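Local coordinates for protein iron aquisition yersiniabactin synthesis enzyme, YbtT (PDB 6BA9) that is a low-specificity type II thioesterase that maintains production of the metallophore yersiniabactin by its non-ribosomal peptide/polyketide assembly pathway, at residues A[47-51]-A[164-168]; A[193-198]-A[223-228]; A[4-8]-A[32-36]; A[203-207]-A[218-222]. The protein carries 1 engineered substitution. All blocks are in the same frame, centred on the assembly; numbering follows the deposited sequence.

Contact 1: residues A[47-51]-A[164-168]; sequences TWPGR and LLRAD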
loop_
_atom_site.group_PDB
_atom_site.type_symbol
_atom_site.label_atom_id
_atom_site.label_comp_id
_atom_site.label_asym_id
_atom_site.label_seq_id
_atom_site.Cartn_x
_atom_site.Cartn_y
_atom_site.Cartn_z
ATOM N N THR A 47 1.208 8.236 5.612
ATOM C CA THR A 47 -0.078 8.914 5.764
ATOM C C THR A 47 -0.451 9.602 4.460
ATOM O O THR A 47 0.335 10.402 3.942
ATOM C CB THR A 47 0.033 10.001 6.833
ATOM O OG1 THR A 47 0.584 9.467 8.037
ATOM C CG2 THR A 47 -1.312 10.623 7.118
ATOM N N TRP A 48 -1.640 9.324 3.948
ATOM C CA TRP A 48 -2.143 10.079 2.810
ATOM C C TRP A 48 -2.577 11.478 3.264
ATOM O O TRP A 48 -3.257 11.618 4.292
ATOM C CB TRP A 48 -3.335 9.376 2.176
ATOM C CG TRP A 48 -3.134 7.969 1.632
ATOM C CD1 TRP A 48 -4.093 7.009 1.576
ATOM C CD2 TRP A 48 -1.944 7.387 1.048
ATOM N NE1 TRP A 48 -3.597 5.865 0.993
ATOM C CE2 TRP A 48 -2.285 6.062 0.673
ATOM C CE3 TRP A 48 -0.641 7.834 0.816
ATOM C CZ2 TRP A 48 -1.383 5.192 0.081
ATOM C CZ3 TRP A 48 0.263 6.954 0.222
ATOM C CH2 TRP A 48 -0.128 5.644 -0.137
ATOM N N PRO A 49 -2.188 12.532 2.555
ATOM C CA PRO A 49 -2.662 13.872 2.912
ATOM C C PRO A 49 -4.173 13.909 3.117
ATOM O O PRO A 49 -4.951 13.207 2.448
ATOM C CB PRO A 49 -2.207 14.723 1.720
ATOM C CG PRO A 49 -0.945 14.042 1.262
ATOM C CD PRO A 49 -1.208 12.572 1.456
ATOM N N GLY A 50 -4.575 14.701 4.112
ATOM C CA GLY A 50 -5.965 14.944 4.421
ATOM C C GLY A 50 -6.442 14.344 5.724
ATOM O O GLY A 50 -7.615 14.536 6.074
ATOM N N ARG A 51 -5.606 13.593 6.432
ATOM C CA ARG A 51 -6.020 12.945 7.665
ATOM C C ARG A 51 -4.828 12.857 8.600
ATOM O O ARG A 51 -3.680 13.109 8.210
ATOM C CB ARG A 51 -6.561 11.540 7.392
ATOM C CG ARG A 51 -5.480 10.546 6.950
ATOM C CD ARG A 51 -5.956 9.593 5.832
ATOM N NE ARG A 51 -6.043 10.287 4.542
ATOM C CZ ARG A 51 -6.594 9.780 3.445
ATOM N NH1 ARG A 51 -7.151 8.565 3.463
ATOM N NH2 ARG A 51 -6.617 10.500 2.340
ATOM N N LEU A 164 -12.703 12.422 1.674
ATOM C CA LEU A 164 -11.438 11.709 1.823
ATOM C C LEU A 164 -11.462 10.394 1.064
ATOM O O LEU A 164 -10.549 10.077 0.278
ATOM C CB LEU A 164 -11.247 11.426 3.311
ATOM C CG LEU A 164 -9.949 11.680 4.047
ATOM C CD1 LEU A 164 -9.256 12.958 3.603
ATOM C CD2 LEU A 164 -10.269 11.761 5.546
ATOM N N LEU A 165 -12.501 9.591 1.300
ATOM C CA LEU A 165 -12.603 8.295 0.651
ATOM C C LEU A 165 -12.765 8.432 -0.857
ATOM O O LEU A 165 -12.206 7.632 -1.614
ATOM C CB LEU A 165 -13.800 7.547 1.228
ATOM C CG LEU A 165 -13.666 7.112 2.680
ATOM C CD1 LEU A 165 -15.030 6.837 3.316
ATOM C CD2 LEU A 165 -12.788 5.909 2.734
ATOM N N ARG A 166 -13.567 9.405 -1.309
ATOM C CA ARG A 166 -13.732 9.591 -2.749
ATOM C C ARG A 166 -12.438 10.045 -3.409
ATOM O O ARG A 166 -12.135 9.622 -4.533
ATOM C CB ARG A 166 -14.854 10.582 -3.038
ATOM C CG ARG A 166 -16.237 9.999 -2.832
ATOM C CD ARG A 166 -17.266 10.984 -3.374
ATOM N NE ARG A 166 -18.632 10.475 -3.291
ATOM C CZ ARG A 166 -19.202 9.683 -4.195
ATOM N NH1 ARG A 166 -18.561 9.260 -5.255
ATOM N NH2 ARG A 166 -20.454 9.305 -4.022
ATOM N N ALA A 167 -11.638 10.872 -2.728
ATOM C CA ALA A 167 -10.336 11.245 -3.279
ATOM C C ALA A 167 -9.442 10.018 -3.431
ATOM O O ALA A 167 -8.842 9.791 -4.488
ATOM C CB ALA A 167 -9.670 12.296 -2.392
ATOM N N ASP A 168 -9.367 9.199 -2.383
ATOM C CA ASP A 168 -8.523 8.010 -2.422
ATOM C C ASP A 168 -8.997 7.055 -3.522
ATOM O O ASP A 168 -8.194 6.535 -4.308
ATOM C CB ASP A 168 -8.559 7.249 -1.088
ATOM C CG ASP A 168 -7.865 7.959 0.071
ATOM O OD1 ASP A 168 -7.306 9.062 -0.068
ATOM O OD2 ASP A 168 -7.926 7.369 1.181
#
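Bends at chi2 and chi3 carry the guanidinium of Arg-51 to Asp-168, starting from a chi1 of 70° that sets CG between the backbone N and the carbonyl carbon. Asp-168 turns its CG anti to its own carbonyl carbon and comes from the opposite direction. The result is a bidentate, end-on salt bridge joining the loop after strand 42-46 of the alpha/beta-hydrolase sheet to helix 155-174, part of the helical insertion between strands 112-116 and 190-195 that probably serves as the lid. Arg-51 NH1 donates to Asp-168 OD2 at 2.7 Å and Arg-51 NH2 to Asp-168 OD1 at 2.9 Å, each on a syn lone pair, with guanidinium and carboxylate planes only 5° apart. A further bond fixes the rotation of the guanidinium: Arg-51 NH2 also donates to Pro-49 O at 3.2 Å, nearly straight (167°) and in the guanidinium plane. The type II turn from Trp-48 to Arg-51 brings that carbonyl into place. Both faces of the flat group are covered, one by Leu-164 CG, 3.9 Å above its centre, the other toward the rim by Trp-48 CB. Asp-168 OD2 is gripped twice, since the backbone N of Gly-24 also donates to it; this buried carboxylate thereby ties loop, helix and the segment after strand 16-20 together, and the paired arginine would be expected to keep it ionised. Leu-164 completes the joint by laying CD1 against the turn, 3.4 Å from Gly-50 O.

Contact 2: residues A[193-198]-A[223-228]; sequences LCGSHD and DGDHFY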
loop_
_atom_site.group_PDB
_atom_site.type_symbol
_atom_site.label_atom_id
_atom_site.label_comp_id
_atom_site.label_asym_id
_atom_site.label_seq_id
_atom_site.Cartn_x
_atom_site.Cartn_y
_atom_site.Cartn_z
ATOM N N LEU A 193 1.994 -10.662 -2.948
ATOM C CA LEU A 193 1.150 -11.310 -1.960
ATOM C C LEU A 193 -0.305 -11.169 -2.372
ATOM O O LEU A 193 -0.726 -10.125 -2.894
ATOM C CB LEU A 193 1.354 -10.678 -0.578
ATOM C CG LEU A 193 2.745 -10.770 0.036
ATOM C CD1 LEU A 193 2.750 -10.070 1.376
ATOM C CD2 LEU A 193 3.166 -12.219 0.195
ATOM N N CYS A 194 -1.078 -12.217 -2.122
ATOM C CA CYS A 194 -2.526 -12.165 -2.287
ATOM C C CYS A 194 -3.174 -12.966 -1.166
ATOM O O CYS A 194 -2.511 -13.725 -0.447
ATOM C CB CYS A 194 -2.963 -12.628 -3.677
ATOM S SG CYS A 194 -2.762 -14.411 -3.957
ATOM N N GLY A 195 -4.479 -12.774 -1.022
ATOM C CA GLY A 195 -5.248 -13.432 0.022
ATOM C C GLY A 195 -6.096 -14.572 -0.513
ATOM O O GLY A 195 -6.743 -14.445 -1.547
ATOM N N SER A 196 -6.108 -15.682 0.231
ATOM C CA SER A 196 -6.844 -16.866 -0.216
ATOM C C SER A 196 -8.308 -16.557 -0.492
ATOM O O SER A 196 -8.908 -17.135 -1.410
ATOM C CB SER A 196 -6.754 -17.972 0.841
ATOM O OG SER A 196 -7.274 -17.576 2.093
ATOM N N HIS A 197 -8.902 -15.689 0.314
ATOM C CA HIS A 197 -10.311 -15.337 0.211
ATOM C C HIS A 197 -10.489 -13.831 0.111
ATOM O O HIS A 197 -11.452 -13.271 0.632
ATOM C CB HIS A 197 -11.100 -15.936 1.378
ATOM C CG HIS A 197 -11.095 -17.432 1.372
ATOM N ND1 HIS A 197 -10.019 -18.173 1.815
ATOM C CD2 HIS A 197 -12.014 -18.326 0.932
ATOM C CE1 HIS A 197 -10.281 -19.459 1.661
ATOM N NE2 HIS A 197 -11.487 -19.580 1.135
ATOM N N ASP A 198 -9.536 -13.159 -0.546
ATOM C CA ASP A 198 -9.604 -11.713 -0.754
ATOM C C ASP A 198 -10.531 -11.443 -1.930
ATOM O O ASP A 198 -10.171 -11.682 -3.092
ATOM C CB ASP A 198 -8.202 -11.160 -1.022
ATOM C CG ASP A 198 -8.186 -9.655 -1.222
ATOM O OD1 ASP A 198 -9.259 -9.031 -1.344
ATOM O OD2 ASP A 198 -7.078 -9.068 -1.225
ATOM N N ASP A 223 -3.500 -16.898 3.907
ATOM C CA ASP A 223 -4.870 -17.294 4.205
ATOM C C ASP A 223 -5.584 -16.152 4.929
ATOM O O ASP A 223 -5.182 -15.759 6.028
ATOM C CB ASP A 223 -4.873 -18.576 5.044
ATOM C CG ASP A 223 -4.433 -19.802 4.244
ATOM O OD1 ASP A 223 -4.459 -19.764 2.987
ATOM O OD2 ASP A 223 -4.076 -20.822 4.873
ATOM N N GLY A 224 -6.643 -15.634 4.328
ATOM C CA GLY A 224 -7.358 -14.507 4.892
ATOM C C GLY A 224 -8.201 -13.810 3.844
ATOM O O GLY A 224 -8.247 -14.207 2.677
ATOM N N ASP A 225 -8.893 -12.761 4.296
ATOM C CA ASP A 225 -9.693 -11.920 3.419
ATOM C C ASP A 225 -8.884 -10.669 3.053
ATOM O O ASP A 225 -7.674 -10.611 3.277
ATOM C CB ASP A 225 -11.059 -11.621 4.054
ATOM C CG ASP A 225 -10.978 -10.772 5.307
ATOM O OD1 ASP A 225 -9.950 -10.132 5.601
ATOM O OD2 ASP A 225 -11.998 -10.731 6.031
ATOM N N HIS A 226 -9.556 -9.648 2.507
ATOM C CA HIS A 226 -8.835 -8.475 1.996
ATOM C C HIS A 226 -7.998 -7.787 3.067
ATOM O O HIS A 226 -7.024 -7.099 2.743
ATOM C CB HIS A 226 -9.804 -7.447 1.387
ATOM C CG HIS A 226 -9.120 -6.303 0.684
ATOM N ND1 HIS A 226 -8.264 -6.494 -0.372
ATOM C CD2 HIS A 226 -9.156 -4.968 0.908
ATOM C CE1 HIS A 226 -7.801 -5.321 -0.781
ATOM N NE2 HIS A 226 -8.333 -4.381 -0.019
ATOM N N PHE A 227 -8.340 -7.935 4.342
ATOM C CA PHE A 227 -7.594 -7.272 5.398
ATOM C C PHE A 227 -6.534 -8.168 6.040
ATOM O O PHE A 227 -6.074 -7.887 7.151
ATOM C CB PHE A 227 -8.559 -6.633 6.397
ATOM C CG PHE A 227 -9.365 -5.525 5.769
ATOM C CD1 PHE A 227 -8.798 -4.283 5.554
ATOM C CD2 PHE A 227 -10.638 -5.766 5.282
ATOM C CE1 PHE A 227 -9.510 -3.273 4.928
ATOM C CE2 PHE A 227 -11.353 -4.763 4.659
ATOM C CZ PHE A 227 -10.795 -3.521 4.483
ATOM N N TYR A 228 -6.080 -9.188 5.320
ATOM C CA TYR A 228 -5.043 -10.082 5.828
ATOM C C TYR A 228 -3.781 -9.369 6.332
ATOM O O TYR A 228 -3.148 -9.885 7.255
ATOM C CB TYR A 228 -4.708 -11.210 4.833
ATOM C CG TYR A 228 -4.064 -10.776 3.523
ATOM C CD1 TYR A 228 -2.713 -10.467 3.460
ATOM C CD2 TYR A 228 -4.804 -10.714 2.355
ATOM C CE1 TYR A 228 -2.122 -10.067 2.261
ATOM C CE2 TYR A 228 -4.223 -10.322 1.149
ATOM C CZ TYR A 228 -2.890 -10.001 1.119
ATOM O OH TYR A 228 -2.358 -9.614 -0.086
HETATM O O HOH W 1 -12.269 -9.992 1.151
#
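Tyr-228 lays its ring along the backbone of strand 190-195, with CE2 3.3 Å from Gly-195 N and CD2 3.6 Å from Gly-195 CA. Gly-195, without a side chain, lets the ring come this close to the backbone. Farther out, Tyr-228 OH lies 3.4 Å from Cys-194 CA and is hydrogen-bonded to Ser-116 OG on the next strand. Asp-198 comes second in buried surface. Its CG stands anti to the backbone N (chi1 -179°), which turns the carboxylate to the imidazole of His-226. The ND1 proton is shared between both oxygens, but unequally: ND1 of His-226 lies 3.0 Å from OD2 of Asp-198 with a straight approach of 163°, close to the ring plane, whereas OD1 is met at a bent 131°. The backbone N of Glu-200 also donates to OD1 and helps hold the carboxylate's rotation. Ser-196 closes the outer end: its OG accepts from Gly-224 N at 3.0 Å and pairs with ND1 of His-197, while His-197 N returns a bond to Gly-224 O at 2.9 Å. Asp-198, on the loop after one strand, and His-226, on the loop after the next, are consistent with the acid and histidine of an alpha/beta-hydrolase catalytic triad, whose nucleophile position the engineered Ala-90, packed against His-226, probably occupies.

Contact 3: residues A[4-8]-A[32-36]; sequences IPLWP and HWQAE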
loop_
_atom_site.group_PDB
_atom_site.type_symbol
_atom_site.label_atom_id
_atom_site.label_comp_id
_atom_site.label_asym_id
_atom_site.label_seq_id
_atom_site.Cartn_x
_atom_site.Cartn_y
_atom_site.Cartn_z
ATOM N N ILE A 4 5.108 8.018 9.461
ATOM C CA ILE A 4 5.085 7.979 10.927
ATOM C C ILE A 4 5.698 6.656 11.384
ATOM O O ILE A 4 5.401 5.598 10.814
ATOM C CB ILE A 4 3.671 8.196 11.491
ATOM C CG1 ILE A 4 2.713 7.108 11.037
ATOM C CG2 ILE A 4 3.130 9.549 11.073
ATOM C CD1 ILE A 4 1.308 7.181 11.681
ATOM N N PRO A 5 6.525 6.663 12.425
ATOM C CA PRO A 5 7.149 5.420 12.890
ATOM C C PRO A 5 6.169 4.561 13.674
ATOM O O PRO A 5 5.418 5.062 14.516
ATOM C CB PRO A 5 8.280 5.924 13.798
ATOM C CG PRO A 5 7.781 7.223 14.307
ATOM C CD PRO A 5 7.000 7.838 13.177
ATOM N N LEU A 6 6.164 3.256 13.385
ATOM C CA LEU A 6 5.386 2.284 14.151
ATOM C C LEU A 6 6.269 1.388 15.003
ATOM O O LEU A 6 5.954 1.142 16.176
ATOM C CB LEU A 6 4.520 1.406 13.238
ATOM C CG LEU A 6 3.457 2.082 12.361
ATOM C CD1 LEU A 6 2.616 1.061 11.626
ATOM C CD2 LEU A 6 2.561 3.000 13.180
ATOM N N TRP A 7 7.359 0.874 14.440
ATOM C CA TRP A 7 8.346 0.099 15.189
ATOM C C TRP A 7 9.720 0.726 15.032
ATOM O O TRP A 7 10.106 1.108 13.921
ATOM C CB TRP A 7 8.512 -1.351 14.691
ATOM C CG TRP A 7 7.316 -2.207 14.617
ATOM C CD1 TRP A 7 6.143 -2.079 15.307
ATOM C CD2 TRP A 7 7.161 -3.344 13.774
ATOM N NE1 TRP A 7 5.277 -3.070 14.938
ATOM C CE2 TRP A 7 5.877 -3.860 13.995
ATOM C CE3 TRP A 7 7.995 -3.979 12.852
ATOM C CZ2 TRP A 7 5.399 -4.980 13.326
ATOM C CZ3 TRP A 7 7.517 -5.078 12.180
ATOM C CH2 TRP A 7 6.230 -5.576 12.426
ATOM N N PRO A 8 10.515 0.768 16.091
ATOM C CA PRO A 8 11.933 1.053 15.929
ATOM C C PRO A 8 12.657 -0.225 15.541
ATOM O O PRO A 8 12.181 -1.338 15.783
ATOM C CB PRO A 8 12.335 1.487 17.340
ATOM C CG PRO A 8 11.506 0.601 18.197
ATOM C CD PRO A 8 10.186 0.436 17.491
ATOM N N HIS A 32 -3.152 -2.521 15.434
ATOM C CA HIS A 32 -2.773 -3.881 15.812
ATOM C C HIS A 32 -1.293 -4.145 15.553
ATOM O O HIS A 32 -0.644 -4.882 16.309
ATOM C CB HIS A 32 -3.643 -4.899 15.075
ATOM C CG HIS A 32 -3.256 -6.322 15.339
ATOM N ND1 HIS A 32 -3.296 -6.879 16.600
ATOM C CD2 HIS A 32 -2.816 -7.298 14.509
ATOM C CE1 HIS A 32 -2.896 -8.136 16.537
ATOM N NE2 HIS A 32 -2.602 -8.417 15.279
ATOM N N TRP A 33 -0.734 -3.541 14.503
ATOM C CA TRP A 33 0.699 -3.682 14.266
ATOM C C TRP A 33 1.524 -3.069 15.388
ATOM O O TRP A 33 2.625 -3.539 15.681
ATOM C CB TRP A 33 1.086 -3.030 12.937
ATOM C CG TRP A 33 0.721 -3.800 11.714
ATOM C CD1 TRP A 33 0.003 -4.949 11.631
ATOM C CD2 TRP A 33 1.081 -3.455 10.377
ATOM N NE1 TRP A 33 -0.111 -5.351 10.321
ATOM C CE2 TRP A 33 0.557 -4.446 9.531
ATOM C CE3 TRP A 33 1.810 -2.403 9.815
ATOM C CZ2 TRP A 33 0.736 -4.417 8.149
ATOM C CZ3 TRP A 33 1.987 -2.377 8.456
ATOM C CH2 TRP A 33 1.460 -3.377 7.636
ATOM N N GLN A 34 1.022 -2.014 16.021
ATOM C CA GLN A 34 1.736 -1.420 17.146
ATOM C C GLN A 34 1.628 -2.246 18.416
ATOM O O GLN A 34 2.438 -2.058 19.332
ATOM C CB GLN A 34 1.209 -0.013 17.412
ATOM C CG GLN A 34 1.465 0.928 16.272
ATOM C CD GLN A 34 0.909 2.311 16.529
ATOM O OE1 GLN A 34 -0.258 2.588 16.243
ATOM N NE2 GLN A 34 1.743 3.187 17.079
ATOM N N ALA A 35 0.657 -3.153 18.506
ATOM C CA ALA A 35 0.534 -3.972 19.702
ATOM C C ALA A 35 1.742 -4.873 19.891
ATOM O O ALA A 35 2.005 -5.316 21.012
ATOM C CB ALA A 35 -0.725 -4.836 19.629
ATOM N N GLU A 36 2.484 -5.160 18.820
ATOM C CA GLU A 36 3.544 -6.152 18.915
ATOM C C GLU A 36 4.465 -6.099 17.702
ATOM O O GLU A 36 3.999 -6.190 16.567
ATOM C CB GLU A 36 2.910 -7.536 19.024
ATOM C CG GLU A 36 3.908 -8.668 19.144
ATOM C CD GLU A 36 3.252 -10.036 19.251
ATOM O OE1 GLU A 36 3.963 -11.001 19.601
ATOM O OE2 GLU A 36 2.030 -10.156 18.974
#
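At a classic beta bulge in strand 3-7, Leu-6 and Trp-7 both face Leu-43, and both side chains reach segment 32-36. Trp-7 makes the polar link: NE1 donates to Trp-33 O at 2.8 Å with an N-H...O angle of 170°. The oxygen lies in the indole plane, yet the donor stands 44° out of the carbonyl plane, above it and not on a lone pair. CZ2 of Trp-7 also rests 3.7 Å from Glu-36 O. Strand 3-7 is an edge strand of the alpha/beta-hydrolase sheet, antiparallel to its neighbour 42-46, and the contact fastens this edge to the short helix 31-34 that follows strand 16-20. With chi1 at -61°, Leu-6 spreads its two methyls over different partners. Leu-6 CD1 meets the edge of the Trp-33 ring at CE3, 4.0 Å away. Leu-6 CD2 lies 3.8 Å from CD of Gln-34, whose extended chain runs across the leucine at about a right angle. Phe-237 of helix 233-243 packs against both tryptophan rings, edge-to-face with Trp-33, whose NE1 donates to Pro-229 O.

Contact 4: residues A[203-207]-A[218-222]; sequences WQQVD and GPVVI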
loop_
_atom_site.group_PDB
_atom_site.type_symbol
_atom_site.label_atom_id
_atom_site.label_comp_id
_atom_site.label_asym_id
_atom_site.label_seq_id
_atom_site.Cartn_x
_atom_site.Cartn_y
_atom_site.Cartn_z
ATOM N N TRP A 203 -6.060 -13.989 -7.333
ATOM C CA TRP A 203 -4.722 -14.451 -7.681
ATOM C C TRP A 203 -4.330 -13.963 -9.074
ATOM O O TRP A 203 -3.225 -13.449 -9.282
ATOM C CB TRP A 203 -4.677 -15.984 -7.600
ATOM C CG TRP A 203 -3.311 -16.548 -7.869
ATOM C CD1 TRP A 203 -2.403 -16.937 -6.942
ATOM C CD2 TRP A 203 -2.720 -16.824 -9.150
ATOM N NE1 TRP A 203 -1.270 -17.411 -7.559
ATOM C CE2 TRP A 203 -1.442 -17.350 -8.912
ATOM C CE3 TRP A 203 -3.142 -16.665 -10.468
ATOM C CZ2 TRP A 203 -0.581 -17.719 -9.953
ATOM C CZ3 TRP A 203 -2.278 -17.037 -11.493
ATOM C CH2 TRP A 203 -1.030 -17.546 -11.224
ATOM N N GLN A 204 -5.241 -14.104 -10.041
ATOM C CA GLN A 204 -4.962 -13.721 -11.423
ATOM C C GLN A 204 -4.684 -12.227 -11.544
ATOM O O GLN A 204 -3.762 -11.813 -12.261
ATOM C CB GLN A 204 -6.152 -14.126 -12.300
ATOM C CG GLN A 204 -6.394 -15.654 -12.432
ATOM C CD GLN A 204 -6.948 -16.388 -11.175
ATOM O OE1 GLN A 204 -7.566 -15.807 -10.260
ATOM N NE2 GLN A 204 -6.732 -17.704 -11.158
ATOM N N GLN A 205 -5.438 -11.406 -10.812
ATOM C CA GLN A 205 -5.226 -9.958 -10.860
ATOM C C GLN A 205 -3.854 -9.571 -10.293
ATOM O O GLN A 205 -3.201 -8.646 -10.799
ATOM C CB GLN A 205 -6.357 -9.248 -10.104
ATOM C CG GLN A 205 -7.747 -9.288 -10.782
ATOM C CD GLN A 205 -7.935 -8.260 -11.889
ATOM O OE1 GLN A 205 -7.571 -8.514 -13.029
ATOM N NE2 GLN A 205 -8.547 -7.106 -11.563
ATOM N N VAL A 206 -3.405 -10.261 -9.243
ATOM C CA VAL A 206 -2.104 -9.980 -8.646
ATOM C C VAL A 206 -0.974 -10.552 -9.490
ATOM O O VAL A 206 0.058 -9.899 -9.695
ATOM C CB VAL A 206 -2.063 -10.485 -7.191
ATOM C CG1 VAL A 206 -0.719 -10.214 -6.577
ATOM C CG2 VAL A 206 -3.164 -9.841 -6.355
ATOM N N ASP A 207 -1.165 -11.764 -10.028
ATOM C CA ASP A 207 -0.136 -12.411 -10.831
ATOM C C ASP A 207 0.263 -11.566 -12.036
ATOM O O ASP A 207 1.412 -11.643 -12.498
ATOM C CB ASP A 207 -0.663 -13.772 -11.304
ATOM C CG ASP A 207 0.386 -14.575 -12.037
ATOM O OD1 ASP A 207 1.423 -14.900 -11.442
ATOM O OD2 ASP A 207 0.142 -14.872 -13.229
ATOM N N GLY A 218 6.239 -14.969 -6.475
ATOM C CA GLY A 218 4.839 -15.013 -6.111
ATOM C C GLY A 218 3.904 -15.058 -7.303
ATOM O O GLY A 218 4.343 -15.212 -8.450
ATOM N N PRO A 219 2.586 -14.918 -7.071
ATOM C CA PRO A 219 1.980 -14.609 -5.766
ATOM C C PRO A 219 2.162 -15.690 -4.714
ATOM O O PRO A 219 2.107 -16.898 -5.006
ATOM C CB PRO A 219 0.486 -14.438 -6.096
ATOM C CG PRO A 219 0.447 -14.121 -7.588
ATOM C CD PRO A 219 1.598 -14.888 -8.160
ATOM N N VAL A 220 2.446 -15.240 -3.501
ATOM C CA VAL A 220 2.413 -16.068 -2.307
ATOM C C VAL A 220 1.084 -15.793 -1.621
ATOM O O VAL A 220 0.718 -14.631 -1.396
ATOM C CB VAL A 220 3.609 -15.760 -1.388
ATOM C CG1 VAL A 220 3.478 -16.489 -0.044
ATOM C CG2 VAL A 220 4.948 -16.106 -2.093
ATOM N N VAL A 221 0.337 -16.857 -1.336
ATOM C CA VAL A 221 -1.026 -16.756 -0.823
ATOM C C VAL A 221 -0.983 -16.740 0.698
ATOM O O VAL A 221 -0.454 -17.661 1.333
ATOM C CB VAL A 221 -1.890 -17.922 -1.331
ATOM C CG1 VAL A 221 -3.319 -17.813 -0.775
ATOM C CG2 VAL A 221 -1.933 -17.958 -2.829
ATOM N N ILE A 222 -1.554 -15.702 1.284
ATOM C CA ILE A 222 -1.795 -15.620 2.717
ATOM C C ILE A 222 -3.257 -15.992 2.961
ATOM O O ILE A 222 -4.159 -15.507 2.267
ATOM C CB ILE A 222 -1.456 -14.210 3.232
ATOM C CG1 ILE A 222 0.064 -13.985 3.077
ATOM C CG2 ILE A 222 -1.934 -14.034 4.674
ATOM C CD1 ILE A 222 0.542 -12.645 3.502
HETATM O O HOH W 2 1.276 -18.499 -6.724
HETATM O O HOH W 3 2.873 -16.973 -10.931
#
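Asp-207 OD1 takes a hydrogen bond of 2.6 Å from water 3 and a salt bridge from Arg-210 NE, and it also lies 3.3 Å from CD of Pro-219. Water 3 passes on a weak bond to Gly-218 O, so the carboxylate reaches the strand through solvent as well as through direct packing. The two segments belong to a beta-alpha-beta unit of the alpha/beta-hydrolase fold: strand 190-195, helix 203-207 and the outermost strand 216-222. The axes of the short segments approach to 8.7 Å at an angle of 144°, so helix and strand run roughly antiparallel. Pro-219, joined to Gly-218 by a cis peptide bond, is the centre of the packing, and its ring is wedged among three helix side chains. Trp-203 swings its CG anti to the backbone N (chi1 -177°), which brings the indole across the proline at about a right angle. The geometry is that of a CH-pi contact: CG of Pro-219 lies 4.0 Å from the centroid of the five-membered ring of Trp-203, well over the face. Asp-207 CB lies over the same face, also offset toward the rim. Val-206 adds its CG1 at 4.2 Å from Pro-219 CG. At the indole edge, CD1 of Trp-203 meets CG2 of Val-221 at 4.3 Å. Next to it, NE1 of Trp-203 donates in the ring plane to water 2 at 2.9 Å, which in turn appears to donate to Pro-219 O.

Contacts 2 and 4 share neighbouring strands of the sheet: their centres are 10 Å apart, and Cys-194 O and Ile-222 N, 2.8 Å apart, probably form a hydrogen bond between them. Contact 4 packs a helix against the strand whose continuation carries His-226. Contact 1 lies 24 Å from contact 2 between centres, with nearest atoms about 10 Å apart, and both reach the probable active-site neighbourhood: Trp-48 and Asp-168 touch Met-91, next in sequence to the engineered Ala-90 on which His-226 rests. Contact 3 lies at the other edge strand of the sheet, 3-7, about 21 Å from contacts 1 and 2 between centres, and meets contact 1 where Ile-4 CG2 packs 4.0 Å from Thr-47 OG1.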